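Local coordinates for protein putative cytidylyltransferase (Burkholderia pseudomallei, PDB 5X9Q) that probably catalyses adenylyl transfer from ATP to D-glycero-beta-D-manno-heptose 1-phosphate, yielding ADP-heptose and diphosphate for heptose biosynthesis, at residues Glu18-Thr23 against Leu96-Glu101; Pro35-Phe40 against Pro123-Lys128; Gly43-Leu48 against Leu66-Asn71. All blocks are in the same frame, centred on the assembly; numbering follows the deposited sequence.

Contact 1. Residues Glu18-Thr23 against Leu96-Glu101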
loop_
_atom_site.group_PDB
_atom_site.type_symbol
_atom_site.label_atom_id
_atom_site.label_comp_id
_atom_site.label_asym_id
_atom_site.label_seq_id
_atom_site.Cartn_x
_atom_site.Cartn_y
_atom_site.Cartn_z
ATOM N N GLU A 18 -4.629 7.191 -9.446
ATOM C CA GLU A 18 -5.239 8.489 -9.183
ATOM C C GLU A 18 -6.670 8.598 -9.719
ATOM O O GLU A 18 -7.356 9.587 -9.459
ATOM C CB GLU A 18 -4.376 9.610 -9.766
ATOM C CG GLU A 18 -3.184 9.990 -8.904
ATOM C CD GLU A 18 -2.160 10.818 -9.655
ATOM O OE1 GLU A 18 -2.523 11.423 -10.684
ATOM O OE2 GLU A 18 -0.991 10.860 -9.217
ATOM N N ARG A 19 -7.120 7.590 -10.462
ATOM C CA ARG A 19 -8.464 7.611 -11.015
ATOM C C ARG A 19 -9.465 7.530 -9.853
ATOM O O ARG A 19 -10.641 7.849 -10.021
ATOM C CB ARG A 19 -8.618 6.542 -12.098
ATOM C CG ARG A 19 -8.517 5.116 -11.581
ATOM C CD ARG A 19 -8.581 4.110 -12.720
ATOM N NE ARG A 19 -8.533 2.734 -12.236
ATOM C CZ ARG A 19 -7.412 2.087 -11.934
ATOM N NH1 ARG A 19 -6.239 2.690 -12.066
ATOM N NH2 ARG A 19 -7.463 0.833 -11.502
ATOM N N LYS A 20 -8.995 7.101 -8.678
ATOM C CA LYS A 20 -9.849 6.986 -7.516
ATOM C C LYS A 20 -10.128 8.234 -6.699
ATOM O O LYS A 20 -11.069 8.240 -5.900
ATOM C CB LYS A 20 -9.234 5.913 -6.635
ATOM C CG LYS A 20 -8.992 4.635 -7.355
ATOM C CD LYS A 20 -8.437 3.596 -6.424
ATOM C CE LYS A 20 -7.991 2.370 -7.201
ATOM N NZ LYS A 20 -7.409 1.320 -6.293
ATOM N N LEU A 21 -9.313 9.267 -6.887
ATOM C CA LEU A 21 -9.487 10.521 -6.168
ATOM C C LEU A 21 -10.701 11.227 -6.747
ATOM O O LEU A 21 -10.740 11.530 -7.939
ATOM C CB LEU A 21 -8.245 11.400 -6.307
ATOM C CG LEU A 21 -6.897 10.709 -6.090
ATOM C CD1 LEU A 21 -5.757 11.589 -6.580
ATOM C CD2 LEU A 21 -6.708 10.346 -4.625
ATOM N N ILE A 22 -11.668 11.520 -5.912
ATOM C CA ILE A 22 -12.885 12.127 -6.353
ATOM C C ILE A 22 -13.413 13.171 -5.374
ATOM O O ILE A 22 -13.128 13.140 -4.212
ATOM C CB ILE A 22 -13.920 11.021 -6.574
ATOM C CG1 ILE A 22 -15.206 11.563 -7.079
ATOM C CG2 ILE A 22 -14.298 10.321 -5.299
ATOM C CD1 ILE A 22 -15.953 10.532 -7.862
ATOM N N THR A 23 -14.176 14.109 -5.878
ATOM C CA THR A 23 -14.775 15.130 -5.027
ATOM C C THR A 23 -16.127 14.684 -4.483
ATOM O O THR A 23 -16.811 13.859 -5.090
ATOM C CB THR A 23 -14.954 16.459 -5.782
ATOM O OG1 THR A 23 -15.953 16.308 -6.799
ATOM C CG2 THR A 23 -13.643 16.885 -6.427
ATOM N N LEU A 96 -1.714 7.758 -1.456
ATOM C CA LEU A 96 -1.270 6.464 -0.944
ATOM C C LEU A 96 -2.424 5.495 -0.885
ATOM O O LEU A 96 -2.313 4.366 -1.355
ATOM C CB LEU A 96 -0.662 6.598 0.444
ATOM C CG LEU A 96 0.843 6.573 0.542
ATOM C CD1 LEU A 96 1.302 5.152 0.440
ATOM C CD2 LEU A 96 1.397 7.400 -0.591
ATOM N N LEU A 97 -3.543 5.942 -0.319
ATOM C CA LEU A 97 -4.737 5.104 -0.233
ATOM C C LEU A 97 -5.188 4.649 -1.615
ATOM O O LEU A 97 -5.560 3.481 -1.814
ATOM C CB LEU A 97 -5.851 5.874 0.477
ATOM C CG LEU A 97 -5.534 6.005 1.968
ATOM C CD1 LEU A 97 -6.295 7.124 2.640
ATOM C CD2 LEU A 97 -5.859 4.679 2.638
ATOM N N ALA A 98 -5.146 5.553 -2.587
ATOM C CA ALA A 98 -5.625 5.215 -3.917
ATOM C C ALA A 98 -4.762 4.137 -4.570
ATOM O O ALA A 98 -5.242 3.379 -5.412
ATOM C CB ALA A 98 -5.686 6.459 -4.795
ATOM N N ALA A 99 -3.504 4.043 -4.154
ATOM C CA ALA A 99 -2.576 3.067 -4.724
ATOM C C ALA A 99 -2.925 1.660 -4.279
ATOM O O ALA A 99 -2.404 0.680 -4.827
ATOM C CB ALA A 99 -1.143 3.398 -4.341
ATOM N N LEU A 100 -3.814 1.564 -3.297
ATOM C CA LEU A 100 -4.188 0.282 -2.719
ATOM C C LEU A 100 -5.178 -0.484 -3.592
ATOM O O LEU A 100 -6.154 0.078 -4.108
ATOM C CB LEU A 100 -4.792 0.505 -1.333
ATOM C CG LEU A 100 -3.786 1.081 -0.341
ATOM C CD1 LEU A 100 -4.446 1.416 0.985
ATOM C CD2 LEU A 100 -2.634 0.079 -0.160
ATOM N N GLU A 101 -4.925 -1.779 -3.737
ATOM C CA GLU A 101 -5.784 -2.635 -4.537
ATOM C C GLU A 101 -7.215 -2.662 -4.030
ATOM O O GLU A 101 -8.152 -2.705 -4.817
ATOM C CB GLU A 101 -5.257 -4.068 -4.567
ATOM C CG GLU A 101 -6.089 -4.954 -5.490
ATOM C CD GLU A 101 -5.486 -6.323 -5.705
ATOM O OE1 GLU A 101 -4.699 -6.775 -4.838
ATOM O OE2 GLU A 101 -5.765 -6.936 -6.763
#

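Contact 2. Residues Pro35-Phe40 against Pro123-Lys128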
loop_
_atom_site.group_PDB
_atom_site.type_symbol
_atom_site.label_atom_id
_atom_site.label_comp_id
_atom_site.label_asym_id
_atom_site.label_seq_id
_atom_site.Cartn_x
_atom_site.Cartn_y
_atom_site.Cartn_z
ATOM N N PRO A 35 -22.036 -0.256 -7.029
ATOM C CA PRO A 35 -22.489 -1.614 -6.706
ATOM C C PRO A 35 -22.831 -1.745 -5.220
ATOM O O PRO A 35 -22.049 -1.319 -4.366
ATOM C CB PRO A 35 -21.279 -2.491 -7.046
ATOM C CG PRO A 35 -20.326 -1.609 -7.767
ATOM C CD PRO A 35 -20.593 -0.220 -7.325
ATOM N N ALA A 36 -23.980 -2.322 -4.900
ATOM C CA ALA A 36 -24.320 -2.526 -3.506
ATOM C C ALA A 36 -23.669 -3.830 -3.053
ATOM O O ALA A 36 -23.457 -4.717 -3.865
ATOM C CB ALA A 36 -25.814 -2.550 -3.332
ATOM N N PRO A 37 -23.291 -3.938 -1.774
ATOM C CA PRO A 37 -23.351 -2.914 -0.725
ATOM C C PRO A 37 -22.132 -2.003 -0.755
ATOM O O PRO A 37 -21.005 -2.461 -0.968
ATOM C CB PRO A 37 -23.380 -3.740 0.567
ATOM C CG PRO A 37 -22.676 -5.002 0.225
ATOM C CD PRO A 37 -22.890 -5.254 -1.239
ATOM N N VAL A 38 -22.364 -0.714 -0.545
ATOM C CA VAL A 38 -21.302 0.267 -0.518
ATOM C C VAL A 38 -20.702 0.389 0.873
ATOM O O VAL A 38 -21.419 0.585 1.863
ATOM C CB VAL A 38 -21.816 1.620 -0.988
ATOM C CG1 VAL A 38 -20.730 2.682 -0.871
ATOM C CG2 VAL A 38 -22.337 1.494 -2.425
ATOM N N VAL A 39 -19.382 0.244 0.945
ATOM C CA VAL A 39 -18.680 0.294 2.218
ATOM C C VAL A 39 -17.922 1.621 2.371
ATOM O O VAL A 39 -17.277 2.126 1.427
ATOM C CB VAL A 39 -17.727 -0.888 2.354
ATOM C CG1 VAL A 39 -17.220 -0.998 3.773
ATOM C CG2 VAL A 39 -18.462 -2.172 1.999
ATOM N N PHE A 40 -18.020 2.197 3.564
ATOM C CA PHE A 40 -17.366 3.460 3.834
ATOM C C PHE A 40 -16.488 3.350 5.044
ATOM O O PHE A 40 -16.843 2.660 6.005
ATOM C CB PHE A 40 -18.380 4.579 4.058
ATOM C CG PHE A 40 -17.743 5.915 4.310
ATOM C CD1 PHE A 40 -17.326 6.288 5.587
ATOM C CD2 PHE A 40 -17.548 6.795 3.266
ATOM C CE1 PHE A 40 -16.721 7.504 5.805
ATOM C CE2 PHE A 40 -16.941 8.029 3.483
ATOM C CZ PHE A 40 -16.525 8.377 4.749
ATOM N N PRO A 123 -23.450 5.286 2.542
ATOM C CA PRO A 123 -23.013 3.878 2.582
ATOM C C PRO A 123 -24.047 2.889 3.111
ATOM O O PRO A 123 -24.862 3.269 3.930
ATOM C CB PRO A 123 -21.799 3.898 3.522
ATOM C CG PRO A 123 -22.115 5.023 4.494
ATOM C CD PRO A 123 -22.817 6.076 3.648
ATOM N N ASP A 124 -23.978 1.635 2.675
ATOM C CA ASP A 124 -24.756 0.573 3.275
ATOM C C ASP A 124 -24.008 0.037 4.490
ATOM O O ASP A 124 -24.607 -0.479 5.437
ATOM C CB ASP A 124 -24.993 -0.563 2.274
ATOM C CG ASP A 124 -25.669 -0.086 1.015
ATOM O OD1 ASP A 124 -26.755 0.535 1.125
ATOM O OD2 ASP A 124 -25.089 -0.295 -0.080
ATOM N N ILE A 125 -22.687 0.149 4.479
ATOM C CA ILE A 125 -21.934 -0.400 5.594
ATOM C C ILE A 125 -20.872 0.595 6.003
ATOM O O ILE A 125 -20.144 1.099 5.153
ATOM C CB ILE A 125 -21.270 -1.759 5.236
ATOM C CG1 ILE A 125 -22.309 -2.787 4.789
ATOM C CG2 ILE A 125 -20.453 -2.283 6.407
ATOM C CD1 ILE A 125 -21.695 -4.031 4.223
ATOM N N LEU A 126 -20.822 0.902 7.295
ATOM C CA LEU A 126 -19.828 1.793 7.865
ATOM C C LEU A 126 -18.865 1.014 8.717
ATOM O O LEU A 126 -19.292 0.241 9.567
ATOM C CB LEU A 126 -20.477 2.884 8.724
ATOM C CG LEU A 126 -19.398 3.648 9.511
ATOM C CD1 LEU A 126 -18.656 4.610 8.587
ATOM C CD2 LEU A 126 -19.979 4.392 10.683
ATOM N N VAL A 127 -17.568 1.208 8.508
ATOM C CA VAL A 127 -16.593 0.434 9.254
ATOM C C VAL A 127 -15.545 1.302 9.895
ATOM O O VAL A 127 -15.152 2.313 9.340
ATOM C CB VAL A 127 -15.902 -0.632 8.341
ATOM C CG1 VAL A 127 -16.908 -1.636 7.859
ATOM C CG2 VAL A 127 -15.208 0.020 7.148
ATOM N N LYS A 128 -15.119 0.922 11.091
ATOM C CA LYS A 128 -14.000 1.582 11.717
ATOM C C LYS A 128 -12.938 0.565 12.062
ATOM O O LYS A 128 -13.242 -0.579 12.419
ATOM C CB LYS A 128 -14.419 2.341 12.970
ATOM C CG LYS A 128 -14.908 3.733 12.650
ATOM C CD LYS A 128 -15.249 4.491 13.903
ATOM C CE LYS A 128 -13.984 4.847 14.656
ATOM N NZ LYS A 128 -13.163 5.839 13.927
#

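Contact 3. Residues Gly43-Leu48 against Leu66-Asn71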
loop_
_atom_site.group_PDB
_atom_site.type_symbol
_atom_site.label_atom_id
_atom_site.label_comp_id
_atom_site.label_asym_id
_atom_site.label_seq_id
_atom_site.Cartn_x
_atom_site.Cartn_y
_atom_site.Cartn_z
ATOM N N GLY A 43 -10.428 8.233 7.871
ATOM C CA GLY A 43 -9.253 8.316 8.719
ATOM C C GLY A 43 -8.246 9.348 8.259
ATOM O O GLY A 43 -8.388 9.995 7.221
ATOM N N VAL A 44 -7.206 9.521 9.052
ATOM C CA VAL A 44 -6.163 10.450 8.681
ATOM C C VAL A 44 -5.217 9.738 7.716
ATOM O O VAL A 44 -4.881 10.258 6.647
ATOM C CB VAL A 44 -5.421 10.985 9.928
ATOM C CG1 VAL A 44 -4.310 11.890 9.496
ATOM C CG2 VAL A 44 -6.427 11.737 10.826
ATOM N N PHE A 45 -4.836 8.526 8.106
ATOM C CA PHE A 45 -3.934 7.689 7.344
ATOM C C PHE A 45 -2.639 8.441 7.023
ATOM O O PHE A 45 -2.212 8.445 5.862
ATOM C CB PHE A 45 -4.615 7.209 6.058
ATOM C CG PHE A 45 -5.842 6.365 6.297
ATOM C CD1 PHE A 45 -5.726 5.047 6.687
ATOM C CD2 PHE A 45 -7.104 6.884 6.105
ATOM C CE1 PHE A 45 -6.851 4.262 6.902
ATOM C CE2 PHE A 45 -8.233 6.100 6.309
ATOM C CZ PHE A 45 -8.102 4.793 6.711
ATOM N N ASP A 46 -2.026 9.056 8.049
ATOM C CA ASP A 46 -0.785 9.847 7.893
ATOM C C ASP A 46 0.351 8.981 7.371
ATOM O O ASP A 46 0.931 9.271 6.333
ATOM C CB ASP A 46 -0.350 10.499 9.215
ATOM C CG ASP A 46 0.472 11.794 9.001
ATOM O OD1 ASP A 46 0.735 12.161 7.830
ATOM O OD2 ASP A 46 0.923 12.412 10.000
ATOM N N ILE A 47 0.680 7.937 8.125
ATOM C CA ILE A 47 1.638 6.913 7.704
ATOM C C ILE A 47 0.946 5.566 7.671
ATOM O O ILE A 47 0.451 5.111 8.700
ATOM C CB ILE A 47 2.861 6.821 8.637
ATOM C CG1 ILE A 47 3.676 8.102 8.546
ATOM C CG2 ILE A 47 3.780 5.692 8.213
ATOM C CD1 ILE A 47 4.722 8.191 9.610
ATOM N N LEU A 48 0.881 4.947 6.491
ATOM C CA LEU A 48 0.245 3.641 6.365
ATOM C C LEU A 48 1.068 2.599 7.073
ATOM O O LEU A 48 2.285 2.535 6.894
ATOM C CB LEU A 48 0.064 3.228 4.905
ATOM C CG LEU A 48 -1.119 3.744 4.102
ATOM C CD1 LEU A 48 -1.099 3.102 2.740
ATOM C CD2 LEU A 48 -2.378 3.339 4.806
ATOM N N LEU A 66 -15.563 0.054 -1.955
ATOM C CA LEU A 66 -15.012 0.641 -0.750
ATOM C C LEU A 66 -14.599 2.074 -0.954
ATOM O O LEU A 66 -13.706 2.365 -1.755
ATOM C CB LEU A 66 -13.817 -0.156 -0.254
ATOM C CG LEU A 66 -13.103 0.461 0.952
ATOM C CD1 LEU A 66 -14.036 0.580 2.170
ATOM C CD2 LEU A 66 -11.798 -0.291 1.309
ATOM N N ILE A 67 -15.216 2.954 -0.169
ATOM C CA ILE A 67 -14.912 4.375 -0.184
ATOM C C ILE A 67 -14.176 4.758 1.097
ATOM O O ILE A 67 -14.592 4.386 2.198
ATOM C CB ILE A 67 -16.213 5.219 -0.320
ATOM C CG1 ILE A 67 -17.045 4.737 -1.508
ATOM C CG2 ILE A 67 -15.892 6.698 -0.420
ATOM C CD1 ILE A 67 -18.325 5.508 -1.716
ATOM N N VAL A 68 -13.084 5.502 0.959
ATOM C CA VAL A 68 -12.337 5.992 2.115
ATOM C C VAL A 68 -12.397 7.530 2.194
ATOM O O VAL A 68 -12.098 8.228 1.224
ATOM C CB VAL A 68 -10.883 5.526 2.057
ATOM C CG1 VAL A 68 -10.176 5.855 3.355
ATOM C CG2 VAL A 68 -10.836 4.016 1.792
ATOM N N GLY A 69 -12.844 8.052 3.332
ATOM C CA GLY A 69 -12.862 9.485 3.570
ATOM C C GLY A 69 -11.605 9.939 4.293
ATOM O O GLY A 69 -11.178 9.335 5.291
ATOM N N VAL A 70 -10.993 11.003 3.797
ATOM C CA VAL A 70 -9.709 11.418 4.368
ATOM C C VAL A 70 -9.736 12.856 4.879
ATOM O O VAL A 70 -9.971 13.801 4.112
ATOM C CB VAL A 70 -8.589 11.264 3.346
ATOM C CG1 VAL A 70 -7.265 11.704 3.945
ATOM C CG2 VAL A 70 -8.525 9.817 2.883
ATOM N N ASN A 71 -9.506 13.012 6.177
ATOM C CA ASN A 71 -9.477 14.336 6.787
ATOM C C ASN A 71 -8.530 15.289 6.052
ATOM O O ASN A 71 -7.346 14.971 5.854
ATOM C CB ASN A 71 -9.044 14.222 8.253
ATOM C CG ASN A 71 -9.946 13.318 9.062
ATOM O OD1 ASN A 71 -9.915 12.085 8.920
ATOM N ND2 ASN A 71 -10.724 13.918 9.954
#

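Contact 1. Residues Glu18-Thr23 against Leu96-Glu101
K20, in a 3-10 turn, comes closest to A98 of the segment L96-E101, their CA atoms 5.8 Å apart. Both CA-CB bonds are aimed across the gap, and K20 CB meets A98 CB at 4.0 Å. L21 contributes the other apolar touch, its CD2 branch also lying 4.0 Å from A98 CB, so the small methyl group is met by two neighbouring side chains. From there K20 runs on beside the A98 carbonyl: CG sits beside the backbone N (chi1 -53°), the chain beyond is extended, and CD lies 3.4 Å from A98 O. At the tip, NZ donates a hydrogen bond to A98 O over 3.1 Å, approaching 23° from the carbonyl plane. NZ also lies 2.8 Å from L100 O, and it bonds V103 O beyond the segment. E101 of the second subunit adds a long, weak ion pair with K20, while the E101 of this chain forms an intersubunit salt bridge with R19 of the second subunit. A98 O and V103 O thus hold the amine of a buried lysine near the dimer interface; together with the nearby carboxylate they would probably favour its protonated form, while its aliphatic stem packs against A98.

Contact 2. Residues Pro35-Phe40 against Pro123-Lys128
V39 and F40 pair in parallel with I125 and L126, in register V39 to I125 and F40 to L126; the strand axes approach to 4.8 Å at an angle of 29°. Among the main-chain bonds, V38 O is gripped twice. I125 N reaches it at 2.9 Å, and D124 N reaches it in the carbonyl plane, on a lone pair. Next, F40 N donates to I125 O at 2.9 Å, and V127 N to F40 O at 3.0 Å, both nearly along the C=O axis.

One side-chain bond extends the pairing backwards. D124 OD2 accepts V38 N at 2.8 Å, on the anti side of the carboxylate and 20° out of its plane, where a strand partner would otherwise present a main-chain carbonyl. Chi1 of D124 (-57°) sets CG beside its own backbone N; OD2 lies near P37 CA as well as V38 N.

The apolar contacts fall on two faces. On that of V39 and I125, V39 CG1 meets V127 CG2 at 4.1 Å, the two side chains crossing at about a right angle, and P37 CB touches I125 CD1. On that of F40 and L126, F40 CB packs 3.5 Å from P123 CB. F40 and L126 lie side by side and point the same way, with L126 CD1 at the ring edge, 3.7 Å from F40 CD1. I118 of helix 115-121 touches F40, P123 and L126 on this face.

Strand 38-43 also pairs with strand 65-71 on its other side. A five-stranded parallel sheet of order 3-2-1-4-5, with the 1-4 junction at this contact, is the Rossmann-like core of the HUP-clan nucleotidyltransferases.

Contact 3. Residues Gly43-Leu48 against Leu66-Asn71
G43 pairs with V70 where strand 38-43 gives way to the loop toward helix 50-62; in this Rossmann-like fold the contact pairs the C-terminal ends of the two parallel strands of a beta-alpha-beta crossover through helix 50-62. The HxGH signature of the nucleotidyltransferase family, running from H49 to H52, spans the end of the loop and the start of that helix, and F45 sets its ring against that of H52.

Main-chain bonds come first. G43 N donates to G69 O at 2.9 Å with an N-H...O angle of 152°; N71 N returns a weak bond to G43 O at 3.4 Å. Between them, V70 CA makes a CH...O contact with G43 O at 3.5 Å, as expected for parallel pairing. Beyond the pair, R93 from helix 90-98 ties both chain segments together, bonding V44 O through NH1 and N71 O through NH2.

Apolar contacts follow the turn of the loop. F45 has positive phi (54°), a left-handed backbone conformation, and its CA-CB bond is directed toward the segment L66-N71. The ring rests beside the glycine, with F45 CE2 3.4 Å from G43 CA, and the same CE2 meets V68 CG1 at 3.5 Å.

The segments of contacts 1 and 2 alternate along the chain, and contact 3 falls within the span of each. Contacts 2 and 3 share the parallel sheet through neighbouring strands 38-43 and 65-71; their centres are 15 Å apart, and V39 O probably accepts a hydrogen bond from I67 N. Contact 1, with its centre 11 Å from that of contact 3, joins it through helix 90-98, where L97 CD1 packs 3.5 Å from V70 CG2. Contacts 1 and 2 do not touch, their nearest atoms being about 9 Å apart. Contacts 1 and 3 both touch the second subunit, whereas no other chain of the assembly touches contact 2, which belongs to the sheet interior.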